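Local coordinates for phospho-2-dehydro-3-deoxyheptonate aldolase/chorismate mutase (Thermus thermophilus, PDB 2D8D), which probably catalyses the conversion of chorismate to prephenate through this chorismate mutase domain, the whole enzyme probably also making DAHP, at residues B[53-57]-B[74-78]. Numbering follows the deposited sequence.
Sequences MLAYL and FKEIF
Phe74 O accepts the helical hydrogen bond of Phe78 N at 2.8 Å and also lies above one face of the Phe78 ring, offset toward its rim. Met53 takes the opposite face: its chain bends at the last torsion (chi3 -72°), bringing CE to 3.9 Å from the ring centroid, while SD stands obliquely in a Met-aromatic contact. Leu54 approaches the same ring from another direction, CG at its edge and CD2 3.6 Å from Phe78 CE2; CD2 also reaches Phe74 CB at 3.8 Å. A more centred CH-pi contact joins Leu57 to Phe74, with CD1 3.4 Å from the ring centroid and only 9° off the normal. An alanine in place of Phe74 would remove that ring and is likely to leave Leu57 CD1 facing a gap, also stripping packing from Ile19 of the second subunit. The segments run roughly antiparallel (147°) with axes 11.4 Å apart, a spacing bridged by these large side chains. The contact joins helices 47-60 and 67-84 of the all-helical type II chorismate mutase fold. Between the two segments cohesion therefore rests on apolar and CH-pi contact; the hydrogen bonds of Tyr56 OH run instead to Asp13 and Asn16 of the second subunit.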
# COMPACT_ATOMS: atom_id res chain seq x y z
N MET B 53 -14.67 3.69 1.23
CA MET B 53 -13.28 3.99 0.92
C MET B 53 -12.92 3.44 -0.46
O MET B 53 -12.27 4.11 -1.26
CB MET B 53 -12.35 3.41 2.00
CG MET B 53 -12.54 4.07 3.36
SD MET B 53 -11.37 3.55 4.63
CE MET B 53 -11.93 1.90 4.96
N LEU B 54 -13.36 2.22 -0.74
CA LEU B 54 -13.07 1.61 -2.03
C LEU B 54 -13.71 2.42 -3.16
O LEU B 54 -13.15 2.52 -4.25
CB LEU B 54 -13.59 0.17 -2.08
CG LEU B 54 -12.88 -0.83 -1.16
CD1 LEU B 54 -13.59 -2.17 -1.24
CD2 LEU B 54 -11.42 -0.98 -1.56
N ALA B 55 -14.87 3.00 -2.88
CA ALA B 55 -15.58 3.79 -3.88
C ALA B 55 -14.83 5.06 -4.27
O ALA B 55 -14.66 5.33 -5.46
CB ALA B 55 -16.98 4.15 -3.38
N TYR B 56 -14.36 5.85 -3.31
CA TYR B 56 -13.65 7.05 -3.71
C TYR B 56 -12.26 6.76 -4.25
O TYR B 56 -11.76 7.49 -5.10
CB TYR B 56 -13.62 8.13 -2.59
CG TYR B 56 -12.84 7.83 -1.33
CD1 TYR B 56 -13.51 7.69 -0.10
CD2 TYR B 56 -11.45 7.77 -1.33
CE1 TYR B 56 -12.80 7.49 1.08
CE2 TYR B 56 -10.74 7.57 -0.15
CZ TYR B 56 -11.42 7.43 1.05
OH TYR B 56 -10.72 7.19 2.21
N LEU B 57 -11.63 5.69 -3.78
CA LEU B 57 -10.30 5.35 -4.27
C LEU B 57 -10.37 4.89 -5.72
O LEU B 57 -9.50 5.23 -6.52
CB LEU B 57 -9.67 4.27 -3.39
CG LEU B 57 -9.31 4.77 -1.98
CD1 LEU B 57 -8.97 3.59 -1.08
CD2 LEU B 57 -8.15 5.76 -2.06
N PHE B 74 -6.34 -2.35 -1.77
CA PHE B 74 -6.87 -1.73 -0.58
C PHE B 74 -7.64 -2.71 0.29
O PHE B 74 -7.64 -2.58 1.51
CB PHE B 74 -7.69 -0.49 -0.94
CG PHE B 74 -6.85 0.75 -1.09
CD1 PHE B 74 -6.42 1.45 0.04
CD2 PHE B 74 -6.42 1.18 -2.34
CE1 PHE B 74 -5.58 2.55 -0.08
CE2 PHE B 74 -5.58 2.29 -2.46
CZ PHE B 74 -5.16 2.97 -1.33
N LYS B 75 -8.29 -3.70 -0.31
CA LYS B 75 -9.00 -4.70 0.49
C LYS B 75 -7.97 -5.44 1.36
O LYS B 75 -8.25 -5.78 2.50
CB LYS B 75 -9.75 -5.69 -0.40
CG LYS B 75 -11.04 -5.13 -0.98
CD LYS B 75 -11.85 -6.20 -1.69
CE LYS B 75 -12.28 -7.30 -0.74
NZ LYS B 75 -13.07 -6.77 0.41
N GLU B 76 -6.79 -5.68 0.80
CA GLU B 76 -5.72 -6.35 1.53
C GLU B 76 -5.25 -5.45 2.67
O GLU B 76 -5.00 -5.92 3.78
CB GLU B 76 -4.55 -6.67 0.60
CG GLU B 76 -4.81 -7.80 -0.37
CD GLU B 76 -5.07 -9.11 0.33
OE1 GLU B 76 -4.21 -9.54 1.12
OE2 GLU B 76 -6.14 -9.72 0.09
N ILE B 77 -5.14 -4.16 2.39
CA ILE B 77 -4.71 -3.20 3.40
C ILE B 77 -5.75 -3.13 4.52
O ILE B 77 -5.40 -3.07 5.70
CB ILE B 77 -4.53 -1.79 2.78
CG1 ILE B 77 -3.34 -1.82 1.81
CG2 ILE B 77 -4.32 -0.75 3.87
CD1 ILE B 77 -3.16 -0.54 1.03
N PHE B 78 -7.03 -3.17 4.15
CA PHE B 78 -8.10 -3.12 5.14
C PHE B 78 -8.13 -4.40 5.97
O PHE B 78 -8.46 -4.38 7.15
CB PHE B 78 -9.46 -2.90 4.47
CG PHE B 78 -9.55 -1.64 3.65
CD1 PHE B 78 -8.72 -0.55 3.91
CD2 PHE B 78 -10.49 -1.53 2.63
CE1 PHE B 78 -8.81 0.62 3.16
CE2 PHE B 78 -10.59 -0.36 1.88
CZ PHE B 78 -9.76 0.72 2.14